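Local coordinates for putative cell invasion protein with MAC/Perforin domain (Bacteroides thetaiotaomicron VPI-5482, PDB 3KK7), which is of uncertain function but belongs to the membrane-attack complex/perforin (MACPF) family and may take part in membrane attack or cell invasion, at residues I22-R27 / K435-K440; S129-P134 / H363-Y368; P345-I350 / R358-H363; E374-I379 / K450-P455. All blocks are in the same frame, centred on the assembly; numbering follows the deposited sequence.

Interaction 1 opens at residues 22-27 and closes at helix 429-443, so that the N-terminal strand is brought back to a helix 408 residues further on. Within that span, interaction 2 runs from 129-134, at the start of helix 133-146, to the chain leaving helix 353-363. Interaction 3 is a short closure inside interaction 2, folding 345-350 onto the same helix 353-363; the two share His-363. Once interaction 2 has closed, interaction 4 opens at 374-379 and ends at 450-455, crossing interaction 1. Interactions 1 and 4 touch in one sheet-and-helix layer, while 2 and 3 lie in the MACPF region, with centres about 27-37 Å from those of the other pair.

Interaction 1: I22-R27 / K435-K440; sequences IILQER and KSNAIK
Carbon-to-carbon packing joins the N-terminal strand to helix 429-443 through Leu-24. This residue reaches toward the helix with CG beside its own backbone N (chi1 -63°), and its CD1 lies 4.1 Å from CB of Ser-436 and 3.8 Å from CB of Lys-440. The methylene stem of Lys-440 runs alongside, with CG 3.8 Å from CB of Leu-24. Ile-379 of strand 376-386 touches Leu-24, Ser-436 and Lys-440, joining the contact to the sheet beneath.

Methyl-to-oxygen van der Waals contacts come next: Leu-24 meets Asn-437 at about a right angle, Leu-24 CD1 lying 3.3 Å from Asn-437 OD1 and 3.6 Å from Ser-436 O.

Bends at chi2 (-96°) and chi4 turn the end of Lys-440 to the backbone of 22-27, where Lys-440 CE is 3.2 Å from Leu-24 O. The amide of Gln-25 is bound elsewhere, to Ser-444 OG and to the carbonyls of Tyr-447 and Leu-449. Leu-24 and Gln-25 together face Ile-451 in a classic beta bulge, where the strand turns a corner.

Such a mixed contact, a leucine against both aliphatic carbon and two oxygens, implies attachment by van der Waals packing rather than a specific polar bond; the ammonium may add a modest electrostatic pull toward the Leu-24 carbonyl.

Interaction 2: S129-P134 / H363-Y368; sequences SLNLGP and HMDFQY
Asn-131 uses both ends of its amide to join the start of one helix to the end of another. Its CG stands anti to the backbone N (chi1 -175°), which carries the amide toward 363-368. ND2 donates twice. The bond from Asn-131 ND2 to the backbone O of His-363, 2.9 Å, is fairly straight (159° at the hydrogen) and arrives in the plane of that carbonyl. The bond from Asn-131 ND2 to OD2 of Asp-365, 2.8 Å, is more bent; the amide and carboxylate planes are nearly perpendicular, and ND2 meets OD2 from above the carboxylate plane. Both acceptors lie close to the amide plane, and the two bonds fix the rotation of the group. The remaining amide atom, Asn-131 OD1, accepts from Gly-133 N at 2.9 Å, a capping bond at the entrance to helix 133-146. Asp-365 closes helix 353-363 with a Schellman motif, its positive phi (67°) turning the chain out of the helix. In the chain, helix 133-146 falls between strands 93-108 and 157-173, a position consistent with the first of the two helical clusters that MACPF pore formers unfold into membrane hairpins.

Packing round the His-363 ring backs the bonds. CB of Asn-131 sits over one face of that ring, 3.8 Å from its centroid, a CH-pi contact displaced toward the rim. At the ring edge lie Ser-129 O, in plane, and CD1 of Leu-130, while Phe-128 meets the same ring. His-363 NE2 and Asn-131 N form a close polar pair at 3.0 Å. Selenomethionine Met-364, bent at chi2 and chi3, brings SE to 3.9 Å from Asn-131 CB and 3.6 Å from Ser-129 O.

Interaction 3: P345-I350 / R358-H363; sequences PISDFI and RYNDTH
The ring of Tyr-359 carries this contact, one of its faces laid against the short 3-10 turn 346-348. CG is anti to the backbone N (chi1 163°), so the ring stands off helix 353-363 toward the turn. Ile-346 crosses it at about a right angle and puts CB over the face, 4.2 Å from the ring centroid, in a CH-pi contact; the nearest ring carbon to that CB is CE1, at 3.8 Å. Backbone N of Ser-347 lies over the same face, offset toward the rim. Pro-345 comes in obliquely, its CB 3.5 Å from CE2 of Tyr-359. The phenol oxygen has its own partner, the backbone O of Glu-210, which pins the far end of the ring.

Next to the ring, OG of Ser-347 occupies the crowded position between backbone N and carbonyl carbon (chi1 56°). There Ser-347 OG accepts a weak, bent hydrogen bond from ND2 of Asn-360, 3.3 Å long, and also lies 3.5 Å from CD2 of Tyr-359. Met-201 and Met-205 of helix 201-208 touch Tyr-359, and Phe-192 touches Ile-346. The arrangement is a 3-10 turn that follows strand 343-345 and folds back onto the helix it leads to, buried within the MACPF region.

Interaction 4: E374-I379 / K450-P455; sequences EPYIEI and KIKADP
Backbone hydrogen bonds join strands 376-379 and 450-454 as parallel neighbours, their directions 21° apart. Ile-377 N donates to Lys-450 O at 3.1 Å, and Ile-377 O receives Lys-452 N at 3.0 Å. One step on, Ile-379 N gives the shortest of the four bonds, 2.7 Å to Lys-452 O, and Ile-379 O receives Asp-454 N. Each isoleucine thus grips residues on both sides of its opposite number, the alternation of a parallel pair, while CA-H...O contacts from Ile-451, Glu-378 and Ala-453 fill in between.

Apolar contacts lie on the face bearing Ile-377, Ile-379, Ile-451 and Ala-453. CD1 of Ile-379 reaches CG2 of Ile-451 at 3.8 Å, and CB of Ile-379 lies 4.1 Å from CB of Ala-453. Ser-436 and Ile-439 of helix 429-443 cover Ile-379.

Charge and aromatic contacts occupy the other face. Tyr-376 has its ring in the crowded position between backbone N and carbonyl carbon (chi1 59°), and NZ of Lys-452 sits off-centre 4.5 Å from the centroid of the Tyr-376 ring, a cation-pi contact. That ammonium also forms a salt bridge with Glu-21. Glu-378 is held by Lys-457, Lys-407 and Asn-401. Ahead of the strand, Glu-374 pairs with Arg-33.

The result is a two-faced parallel pair within the mixed sheet of the D2 region, with helix 429-443 on its apolar side and charged residues on the other.

Interaction 1: I22-R27 / K435-K440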
loop_
_atom_site.group_PDB
_atom_site.type_symbol
_atom_site.label_atom_id
_atom_site.label_comp_id
_atom_site.label_asym_id
_atom_site.label_seq_id
_atom_site.Cartn_x
_atom_site.Cartn_y
_atom_site.Cartn_z
ATOM N N ILE A 22 10.350 -29.255 18.733
ATOM C CA ILE A 22 9.817 -29.871 19.947
ATOM C C ILE A 22 9.101 -28.813 20.812
ATOM O O ILE A 22 9.635 -27.718 21.051
ATOM C CB ILE A 22 10.932 -30.663 20.711
ATOM C CG1 ILE A 22 10.323 -31.808 21.547
ATOM C CG2 ILE A 22 11.798 -29.747 21.560
ATOM C CD1 ILE A 22 10.007 -33.128 20.767
ATOM N N ILE A 23 7.873 -29.119 21.236
ATOM C CA ILE A 23 7.109 -28.175 22.038
ATOM C C ILE A 23 7.655 -28.150 23.460
ATOM O O ILE A 23 7.879 -29.203 24.052
ATOM C CB ILE A 23 5.614 -28.541 22.136
ATOM C CG1 ILE A 23 4.964 -28.640 20.750
ATOM C CG2 ILE A 23 4.896 -27.505 22.986
ATOM C CD1 ILE A 23 3.422 -28.597 20.783
ATOM N N LEU A 24 7.870 -26.960 24.010
ATOM C CA LEU A 24 8.243 -26.830 25.419
ATOM C C LEU A 24 7.048 -26.394 26.263
ATOM O O LEU A 24 7.031 -26.619 27.480
ATOM C CB LEU A 24 9.427 -25.869 25.614
ATOM C CG LEU A 24 10.775 -26.250 24.974
ATOM C CD1 LEU A 24 11.930 -25.505 25.660
ATOM C CD2 LEU A 24 11.017 -27.762 24.999
ATOM N N GLN A 25 6.051 -25.782 25.627
ATOM C CA GLN A 25 4.814 -25.397 26.311
ATOM C C GLN A 25 3.676 -25.436 25.303
ATOM O O GLN A 25 3.762 -24.799 24.254
ATOM C CB GLN A 25 4.947 -24.001 26.952
ATOM C CG GLN A 25 3.621 -23.290 27.271
ATOM C CD GLN A 25 3.793 -22.011 28.110
ATOM O OE1 GLN A 25 4.132 -22.080 29.281
ATOM N NE2 GLN A 25 3.532 -20.846 27.509
ATOM N N GLU A 26 2.631 -26.211 25.604
ATOM C CA GLU A 26 1.415 -26.197 24.784
ATOM C C GLU A 26 0.798 -24.810 24.989
ATOM O O GLU A 26 0.920 -24.233 26.076
ATOM C CB GLU A 26 0.402 -27.268 25.229
ATOM C CG GLU A 26 0.894 -28.742 25.284
ATOM C CD GLU A 26 0.725 -29.502 23.961
ATOM O OE1 GLU A 26 1.276 -29.052 22.919
ATOM O OE2 GLU A 26 0.056 -30.568 23.985
ATOM N N ARG A 27 0.131 -24.275 23.977
ATOM C CA ARG A 27 -0.641 -23.060 24.191
ATOM C C ARG A 27 -1.670 -23.354 25.286
ATOM O O ARG A 27 -2.417 -24.339 25.193
ATOM C CB ARG A 27 -1.351 -22.622 22.907
ATOM C CG ARG A 27 -2.330 -21.455 23.083
ATOM C CD ARG A 27 -2.975 -21.080 21.740
ATOM N NE ARG A 27 -4.026 -20.079 21.917
ATOM C CZ ARG A 27 -3.809 -18.792 22.143
ATOM N NH1 ARG A 27 -2.573 -18.310 22.195
ATOM N NH2 ARG A 27 -4.836 -17.980 22.315
ATOM N N LYS A 435 19.445 -24.382 27.907
ATOM C CA LYS A 435 19.204 -22.973 27.587
ATOM C C LYS A 435 17.783 -22.769 27.125
ATOM O O LYS A 435 17.108 -21.858 27.604
ATOM C CB LYS A 435 20.177 -22.458 26.518
ATOM C CG LYS A 435 21.506 -21.975 27.082
ATOM C CD LYS A 435 22.635 -22.097 26.060
ATOM C CE LYS A 435 23.880 -21.338 26.515
ATOM N NZ LYS A 435 23.820 -19.901 26.122
ATOM N N SER A 436 17.340 -23.625 26.206
ATOM C CA SER A 436 15.994 -23.527 25.652
ATOM C C SER A 436 14.959 -23.652 26.770
ATOM O O SER A 436 14.038 -22.819 26.870
ATOM C CB SER A 436 15.779 -24.557 24.534
ATOM O OG SER A 436 16.234 -25.836 24.925
ATOM N N ASN A 437 15.149 -24.656 27.635
ATOM C CA ASN A 437 14.281 -24.857 28.783
ATOM C C ASN A 437 14.336 -23.708 29.770
ATOM O O ASN A 437 13.331 -23.412 30.412
ATOM C CB ASN A 437 14.622 -26.155 29.530
ATOM C CG ASN A 437 14.129 -27.401 28.816
ATOM O OD1 ASN A 437 13.180 -27.356 28.023
ATOM N ND2 ASN A 437 14.766 -28.531 29.112
ATOM N N ALA A 438 15.504 -23.086 29.920
ATOM C CA ALA A 438 15.659 -21.941 30.839
ATOM C C ALA A 438 14.911 -20.710 30.304
ATOM O O ALA A 438 14.183 -20.044 31.057
ATOM C CB ALA A 438 17.145 -21.630 31.078
ATOM N N ILE A 439 15.075 -20.440 29.004
ATOM C CA ILE A 439 14.334 -19.369 28.314
ATOM C C ILE A 439 12.829 -19.608 28.403
ATOM O O ILE A 439 12.069 -18.700 28.720
ATOM C CB ILE A 439 14.733 -19.255 26.826
ATOM C CG1 ILE A 439 16.095 -18.592 26.686
ATOM C CG2 ILE A 439 13.719 -18.443 26.052
ATOM C CD1 ILE A 439 16.609 -18.645 25.288
ATOM N N LYS A 440 12.394 -20.831 28.128
ATOM C CA LYS A 440 10.983 -21.171 28.293
ATOM C C LYS A 440 10.529 -20.893 29.736
ATOM O O LYS A 440 9.532 -20.215 29.932
ATOM C CB LYS A 440 10.709 -22.618 27.853
ATOM C CG LYS A 440 9.367 -23.222 28.322
ATOM C CD LYS A 440 9.533 -24.067 29.611
ATOM C CE LYS A 440 8.324 -24.941 29.911
ATOM N NZ LYS A 440 7.048 -24.159 29.816
#

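Interaction 2: S129-P134 / H363-Y368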
loop_
_atom_site.group_PDB
_atom_site.type_symbol
_atom_site.label_atom_id
_atom_site.label_comp_id
_atom_site.label_asym_id
_atom_site.label_seq_id
_atom_site.Cartn_x
_atom_site.Cartn_y
_atom_site.Cartn_z
ATOM N N SER A 129 10.005 2.281 -3.288
ATOM C CA SER A 129 10.150 1.115 -4.184
ATOM C C SER A 129 8.810 0.738 -4.757
ATOM O O SER A 129 8.012 0.059 -4.100
ATOM C CB SER A 129 10.689 -0.126 -3.473
ATOM O OG SER A 129 11.771 0.217 -2.650
ATOM N N LEU A 130 8.582 1.136 -5.995
ATOM C CA LEU A 130 7.284 0.922 -6.612
ATOM C C LEU A 130 7.240 -0.377 -7.420
ATOM O O LEU A 130 8.081 -0.619 -8.261
ATOM C CB LEU A 130 6.910 2.131 -7.481
ATOM C CG LEU A 130 5.554 2.053 -8.141
ATOM C CD1 LEU A 130 4.432 1.893 -7.094
ATOM C CD2 LEU A 130 5.379 3.257 -9.014
ATOM N N ASN A 131 6.249 -1.212 -7.127
ATOM C CA ASN A 131 5.947 -2.384 -7.915
ATOM C C ASN A 131 4.894 -1.991 -8.935
ATOM O O ASN A 131 3.771 -1.700 -8.574
ATOM C CB ASN A 131 5.413 -3.518 -7.039
ATOM C CG ASN A 131 5.194 -4.828 -7.841
ATOM O OD1 ASN A 131 5.394 -4.839 -9.045
ATOM N ND2 ASN A 131 4.772 -5.911 -7.170
ATOM N N LEU A 132 5.260 -2.005 -10.209
ATOM C CA LEU A 132 4.352 -1.670 -11.287
ATOM C C LEU A 132 3.424 -2.804 -11.724
ATOM O O LEU A 132 2.427 -2.533 -12.399
ATOM C CB LEU A 132 5.153 -1.174 -12.483
ATOM C CG LEU A 132 5.812 0.194 -12.311
ATOM C CD1 LEU A 132 6.798 0.460 -13.431
ATOM C CD2 LEU A 132 4.699 1.310 -12.236
ATOM N N GLY A 133 3.731 -4.051 -11.342
ATOM C CA GLY A 133 2.918 -5.217 -11.717
ATOM C C GLY A 133 1.412 -5.024 -11.552
ATOM O O GLY A 133 0.633 -5.208 -12.493
ATOM N N PRO A 134 0.981 -4.610 -10.355
ATOM C CA PRO A 134 -0.479 -4.464 -10.158
ATOM C C PRO A 134 -1.126 -3.392 -11.033
ATOM O O PRO A 134 -2.237 -3.600 -11.547
ATOM C CB PRO A 134 -0.607 -4.139 -8.671
ATOM C CG PRO A 134 0.700 -4.705 -8.060
ATOM C CD PRO A 134 1.739 -4.467 -9.101
ATOM N N HIS A 363 3.513 -5.286 -0.976
ATOM C CA HIS A 363 3.404 -4.534 -2.203
ATOM C C HIS A 363 4.398 -5.039 -3.223
ATOM O O HIS A 363 4.089 -5.113 -4.417
ATOM C CB HIS A 363 3.689 -3.068 -1.939
ATOM C CG HIS A 363 3.769 -2.247 -3.178
ATOM N ND1 HIS A 363 2.700 -2.098 -4.043
ATOM C CD2 HIS A 363 4.796 -1.534 -3.713
ATOM C CE1 HIS A 363 3.066 -1.321 -5.053
ATOM N NE2 HIS A 363 4.331 -0.955 -4.869
HETATM N N MSE A 364 5.605 -5.360 -2.751
HETATM C CA MSE A 364 6.691 -5.781 -3.648
HETATM C C MSE A 364 6.633 -7.257 -4.055
HETATM O O MSE A 364 7.502 -7.710 -4.789
HETATM C CB MSE A 364 8.063 -5.498 -2.988
HETATM C CG MSE A 364 8.517 -4.025 -3.039
HETATM SE SE MSE A 364 8.681 -3.403 -4.882
HETATM C CE MSE A 364 10.030 -4.694 -5.567
ATOM N N ASP A 365 5.614 -7.991 -3.590
ATOM C CA ASP A 365 5.478 -9.455 -3.799
ATOM C C ASP A 365 6.562 -10.274 -3.060
ATOM O O ASP A 365 6.849 -11.401 -3.445
ATOM C CB ASP A 365 5.417 -9.856 -5.295
ATOM C CG ASP A 365 4.300 -9.151 -6.060
ATOM O OD1 ASP A 365 3.166 -9.053 -5.556
ATOM O OD2 ASP A 365 4.555 -8.682 -7.181
ATOM N N PHE A 366 7.144 -9.728 -1.991
ATOM C CA PHE A 366 8.093 -10.499 -1.167
ATOM C C PHE A 366 7.407 -11.340 -0.055
ATOM O O PHE A 366 7.931 -12.366 0.358
ATOM C CB PHE A 366 9.175 -9.611 -0.536
ATOM C CG PHE A 366 10.046 -8.864 -1.532
ATOM C CD1 PHE A 366 10.542 -7.584 -1.203
ATOM C CD2 PHE A 366 10.371 -9.416 -2.788
ATOM C CE1 PHE A 366 11.345 -6.866 -2.119
ATOM C CE2 PHE A 366 11.185 -8.717 -3.704
ATOM C CZ PHE A 366 11.667 -7.434 -3.380
ATOM N N GLN A 367 6.249 -10.917 0.419
ATOM C CA GLN A 367 5.565 -11.619 1.482
ATOM C C GLN A 367 4.085 -11.556 1.238
ATOM O O GLN A 367 3.594 -10.596 0.685
ATOM C CB GLN A 367 5.831 -10.935 2.822
ATOM C CG GLN A 367 7.277 -10.912 3.266
ATOM C CD GLN A 367 7.762 -12.262 3.731
ATOM O OE1 GLN A 367 7.034 -13.001 4.405
ATOM N NE2 GLN A 367 9.006 -12.594 3.388
ATOM N N TYR A 368 3.358 -12.567 1.676
ATOM C CA TYR A 368 1.914 -12.560 1.552
ATOM C C TYR A 368 1.342 -13.541 2.568
ATOM O O TYR A 368 1.450 -14.749 2.390
ATOM C CB TYR A 368 1.525 -12.934 0.119
ATOM C CG TYR A 368 0.068 -12.846 -0.186
ATOM C CD1 TYR A 368 -0.454 -11.812 -0.951
ATOM C CD2 TYR A 368 -0.800 -13.833 0.238
ATOM C CE1 TYR A 368 -1.854 -11.744 -1.257
ATOM C CE2 TYR A 368 -2.157 -13.776 -0.055
ATOM C CZ TYR A 368 -2.687 -12.734 -0.790
ATOM O OH TYR A 368 -4.044 -12.725 -1.028
#

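Interaction 3: P345-I350 / R358-H363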
loop_
_atom_site.group_PDB
_atom_site.type_symbol
_atom_site.label_atom_id
_atom_site.label_comp_id
_atom_site.label_asym_id
_atom_site.label_seq_id
_atom_site.Cartn_x
_atom_site.Cartn_y
_atom_site.Cartn_z
ATOM N N PRO A 345 2.910 5.890 0.141
ATOM C CA PRO A 345 2.628 4.579 0.634
ATOM C C PRO A 345 1.892 4.619 1.955
ATOM O O PRO A 345 2.144 5.495 2.765
ATOM C CB PRO A 345 4.026 4.006 0.886
ATOM C CG PRO A 345 4.858 5.170 1.199
ATOM C CD PRO A 345 4.344 6.205 0.247
ATOM N N ILE A 346 1.022 3.649 2.184
ATOM C CA ILE A 346 0.331 3.506 3.480
ATOM C C ILE A 346 1.346 3.439 4.606
ATOM O O ILE A 346 1.088 3.913 5.706
ATOM C CB ILE A 346 -0.588 2.252 3.489
ATOM C CG1 ILE A 346 -1.739 2.463 2.511
ATOM C CG2 ILE A 346 -1.190 1.975 4.843
ATOM C CD1 ILE A 346 -2.541 1.224 2.261
ATOM N N SER A 347 2.522 2.883 4.328
ATOM C CA SER A 347 3.555 2.746 5.371
ATOM C C SER A 347 4.019 4.077 5.947
ATOM O O SER A 347 4.467 4.131 7.094
ATOM C CB SER A 347 4.748 1.932 4.888
ATOM O OG SER A 347 5.302 2.488 3.736
ATOM N N ASP A 348 3.904 5.152 5.177
ATOM C CA ASP A 348 4.199 6.487 5.714
ATOM C C ASP A 348 3.199 6.986 6.736
ATOM O O ASP A 348 3.502 7.928 7.435
ATOM C CB ASP A 348 4.349 7.519 4.592
ATOM C CG ASP A 348 5.738 7.496 3.977
ATOM O OD1 ASP A 348 6.666 6.950 4.623
ATOM O OD2 ASP A 348 5.911 8.027 2.851
ATOM N N PHE A 349 2.030 6.353 6.841
ATOM C CA PHE A 349 0.976 6.797 7.762
ATOM C C PHE A 349 0.788 5.967 9.024
ATOM O O PHE A 349 -0.194 6.147 9.728
ATOM C CB PHE A 349 -0.339 6.923 6.984
ATOM C CG PHE A 349 -0.289 8.028 5.998
ATOM C CD1 PHE A 349 0.369 7.862 4.807
ATOM C CD2 PHE A 349 -0.802 9.267 6.308
ATOM C CE1 PHE A 349 0.476 8.892 3.936
ATOM C CE2 PHE A 349 -0.680 10.316 5.430
ATOM C CZ PHE A 349 -0.049 10.134 4.248
ATOM N N ILE A 350 1.743 5.085 9.317
ATOM C CA ILE A 350 1.683 4.214 10.493
ATOM C C ILE A 350 3.018 4.216 11.198
ATOM O O ILE A 350 4.050 4.466 10.580
ATOM C CB ILE A 350 1.230 2.773 10.129
ATOM C CG1 ILE A 350 2.115 2.148 9.064
ATOM C CG2 ILE A 350 -0.192 2.766 9.605
ATOM C CD1 ILE A 350 1.656 0.782 8.675
ATOM N N ARG A 358 5.893 -4.936 6.378
ATOM C CA ARG A 358 4.966 -5.887 5.765
ATOM C C ARG A 358 4.180 -5.296 4.592
ATOM O O ARG A 358 3.975 -5.987 3.602
ATOM C CB ARG A 358 4.017 -6.482 6.809
ATOM C CG ARG A 358 3.152 -7.588 6.254
ATOM C CD ARG A 358 2.561 -8.499 7.303
ATOM N NE ARG A 358 3.605 -9.310 7.924
ATOM C CZ ARG A 358 4.157 -10.399 7.392
ATOM N NH1 ARG A 358 3.753 -10.855 6.230
ATOM N NH2 ARG A 358 5.120 -11.049 8.046
ATOM N N TYR A 359 3.723 -4.045 4.743
ATOM C CA TYR A 359 3.119 -3.293 3.675
ATOM C C TYR A 359 4.072 -3.270 2.485
ATOM O O TYR A 359 3.707 -3.644 1.362
ATOM C CB TYR A 359 2.785 -1.833 4.091
ATOM C CG TYR A 359 2.545 -0.940 2.872
ATOM C CD1 TYR A 359 1.327 -0.947 2.207
ATOM C CD2 TYR A 359 3.555 -0.157 2.346
ATOM C CE1 TYR A 359 1.119 -0.172 1.057
ATOM C CE2 TYR A 359 3.351 0.618 1.224
ATOM C CZ TYR A 359 2.131 0.599 0.571
ATOM O OH TYR A 359 1.935 1.384 -0.574
ATOM N N ASN A 360 5.295 -2.836 2.734
ATOM C CA ASN A 360 6.300 -2.773 1.671
ATOM C C ASN A 360 6.606 -4.122 1.035
ATOM O O ASN A 360 6.646 -4.263 -0.204
ATOM C CB ASN A 360 7.587 -2.102 2.174
ATOM C CG ASN A 360 7.449 -0.599 2.225
ATOM O OD1 ASN A 360 7.298 0.017 1.179
ATOM N ND2 ASN A 360 7.454 -0.007 3.417
ATOM N N ASP A 361 6.784 -5.113 1.874
ATOM C CA ASP A 361 7.125 -6.425 1.374
ATOM C C ASP A 361 5.934 -7.025 0.591
ATOM O O ASP A 361 6.114 -7.785 -0.380
ATOM C CB ASP A 361 7.521 -7.349 2.548
ATOM C CG ASP A 361 8.960 -7.167 3.023
ATOM O OD1 ASP A 361 9.810 -6.569 2.316
ATOM O OD2 ASP A 361 9.246 -7.697 4.123
ATOM N N THR A 362 4.713 -6.689 1.000
ATOM C CA THR A 362 3.548 -7.293 0.373
ATOM C C THR A 362 3.354 -6.605 -0.963
ATOM O O THR A 362 3.111 -7.256 -1.977
ATOM C CB THR A 362 2.322 -7.176 1.260
ATOM O OG1 THR A 362 2.572 -7.820 2.520
ATOM C CG2 THR A 362 1.107 -7.787 0.598
ATOM N N HIS A 363 3.513 -5.286 -0.976
ATOM C CA HIS A 363 3.404 -4.534 -2.203
ATOM C C HIS A 363 4.398 -5.039 -3.223
ATOM O O HIS A 363 4.089 -5.113 -4.417
ATOM C CB HIS A 363 3.689 -3.068 -1.939
ATOM C CG HIS A 363 3.769 -2.247 -3.178
ATOM N ND1 HIS A 363 2.700 -2.098 -4.043
ATOM C CD2 HIS A 363 4.796 -1.534 -3.713
ATOM C CE1 HIS A 363 3.066 -1.321 -5.053
ATOM N NE2 HIS A 363 4.331 -0.955 -4.869
#

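Interaction 4: E374-I379 / K450-P455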
loop_
_atom_site.group_PDB
_atom_site.type_symbol
_atom_site.label_atom_id
_atom_site.label_comp_id
_atom_site.label_asym_id
_atom_site.label_seq_id
_atom_site.Cartn_x
_atom_site.Cartn_y
_atom_site.Cartn_z
ATOM N N GLU A 374 -2.014 -17.790 14.605
ATOM C CA GLU A 374 -1.647 -18.023 16.003
ATOM C C GLU A 374 -0.224 -17.552 16.227
ATOM O O GLU A 374 0.674 -17.938 15.483
ATOM C CB GLU A 374 -1.728 -19.518 16.365
ATOM C CG GLU A 374 -1.357 -19.867 17.847
ATOM C CD GLU A 374 -1.390 -21.377 18.158
ATOM O OE1 GLU A 374 -1.940 -22.149 17.339
ATOM O OE2 GLU A 374 -0.859 -21.775 19.223
ATOM N N PRO A 375 -0.014 -16.710 17.245
ATOM C CA PRO A 375 1.351 -16.384 17.629
ATOM C C PRO A 375 2.017 -17.464 18.508
ATOM O O PRO A 375 1.346 -18.304 19.089
ATOM C CB PRO A 375 1.196 -15.069 18.383
ATOM C CG PRO A 375 -0.166 -15.062 18.851
ATOM C CD PRO A 375 -0.988 -15.831 17.904
ATOM N N TYR A 376 3.344 -17.411 18.592
ATOM C CA TYR A 376 4.121 -18.398 19.322
ATOM C C TYR A 376 5.559 -17.937 19.414
ATOM O O TYR A 376 6.026 -17.212 18.555
ATOM C CB TYR A 376 4.090 -19.757 18.609
ATOM C CG TYR A 376 4.619 -19.749 17.193
ATOM C CD1 TYR A 376 5.972 -19.952 16.931
ATOM C CD2 TYR A 376 3.757 -19.563 16.111
ATOM C CE1 TYR A 376 6.465 -19.958 15.617
ATOM C CE2 TYR A 376 4.230 -19.560 14.804
ATOM C CZ TYR A 376 5.587 -19.753 14.559
ATOM O OH TYR A 376 6.041 -19.754 13.262
ATOM N N ILE A 377 6.252 -18.371 20.456
ATOM C CA ILE A 377 7.662 -18.109 20.614
ATOM C C ILE A 377 8.403 -19.353 20.168
ATOM O O ILE A 377 8.065 -20.446 20.603
ATOM C CB ILE A 377 8.001 -17.841 22.067
ATOM C CG1 ILE A 377 7.277 -16.575 22.547
ATOM C CG2 ILE A 377 9.512 -17.717 22.222
ATOM C CD1 ILE A 377 7.532 -16.224 24.003
ATOM N N GLU A 378 9.386 -19.196 19.286
ATOM C CA GLU A 378 10.249 -20.304 18.893
ATOM C C GLU A 378 11.668 -19.995 19.400
ATOM O O GLU A 378 12.200 -18.902 19.143
ATOM C CB GLU A 378 10.214 -20.552 17.377
ATOM C CG GLU A 378 10.627 -19.353 16.495
ATOM C CD GLU A 378 10.465 -19.609 15.002
ATOM O OE1 GLU A 378 10.606 -20.785 14.600
ATOM O OE2 GLU A 378 10.209 -18.638 14.232
ATOM N N ILE A 379 12.249 -20.912 20.178
ATOM C CA ILE A 379 13.622 -20.757 20.675
ATOM C C ILE A 379 14.515 -21.464 19.659
ATOM O O ILE A 379 14.500 -22.701 19.550
ATOM C CB ILE A 379 13.827 -21.377 22.084
ATOM C CG1 ILE A 379 12.833 -20.773 23.093
ATOM C CG2 ILE A 379 15.271 -21.164 22.547
ATOM C CD1 ILE A 379 12.456 -21.694 24.231
ATOM N N LYS A 450 1.958 -21.053 22.683
ATOM C CA LYS A 450 2.831 -22.143 22.294
ATOM C C LYS A 450 4.282 -21.639 22.287
ATOM O O LYS A 450 4.595 -20.662 21.627
ATOM C CB LYS A 450 2.429 -22.656 20.901
ATOM C CG LYS A 450 3.156 -23.924 20.393
ATOM C CD LYS A 450 3.188 -24.033 18.833
ATOM C CE LYS A 450 1.877 -24.541 18.188
ATOM N NZ LYS A 450 1.971 -24.491 16.690
ATOM N N ILE A 451 5.134 -22.276 23.082
ATOM C CA ILE A 451 6.570 -22.059 23.040
ATOM C C ILE A 451 7.168 -23.369 22.522
ATOM O O ILE A 451 6.819 -24.465 23.006
ATOM C CB ILE A 451 7.159 -21.733 24.434
ATOM C CG1 ILE A 451 6.445 -20.529 25.041
ATOM C CG2 ILE A 451 8.668 -21.506 24.349
ATOM C CD1 ILE A 451 6.937 -20.165 26.408
ATOM N N LYS A 452 8.036 -23.260 21.523
ATOM C CA LYS A 452 8.715 -24.420 20.976
ATOM C C LYS A 452 10.181 -24.091 20.799
ATOM O O LYS A 452 10.563 -22.931 20.859
ATOM C CB LYS A 452 8.086 -24.860 19.659
ATOM C CG LYS A 452 7.724 -23.739 18.689
ATOM C CD LYS A 452 7.775 -24.224 17.222
ATOM C CE LYS A 452 6.560 -23.783 16.387
ATOM N NZ LYS A 452 6.845 -23.809 14.912
ATOM N N ALA A 453 10.998 -25.124 20.651
ATOM C CA ALA A 453 12.419 -24.958 20.425
ATOM C C ALA A 453 12.779 -25.810 19.230
ATOM O O ALA A 453 12.046 -26.740 18.909
ATOM C CB ALA A 453 13.218 -25.378 21.654
ATOM N N ASP A 454 13.883 -25.483 18.558
ATOM C CA ASP A 454 14.314 -26.261 17.409
ATOM C C ASP A 454 15.772 -26.014 17.112
ATOM O O ASP A 454 16.112 -25.006 16.530
ATOM C CB ASP A 454 13.468 -25.933 16.181
ATOM C CG ASP A 454 13.662 -26.935 15.045
ATOM O OD1 ASP A 454 14.713 -27.615 14.966
ATOM O OD2 ASP A 454 12.734 -27.048 14.224
ATOM N N PRO A 455 16.639 -26.975 17.463
ATOM C CA PRO A 455 18.075 -26.763 17.293
ATOM C C PRO A 455 18.532 -26.641 15.839
ATOM O O PRO A 455 19.598 -26.102 15.596
ATOM C CB PRO A 455 18.697 -27.998 17.959
ATOM C CG PRO A 455 17.664 -29.055 17.853
ATOM C CD PRO A 455 16.323 -28.375 17.817
#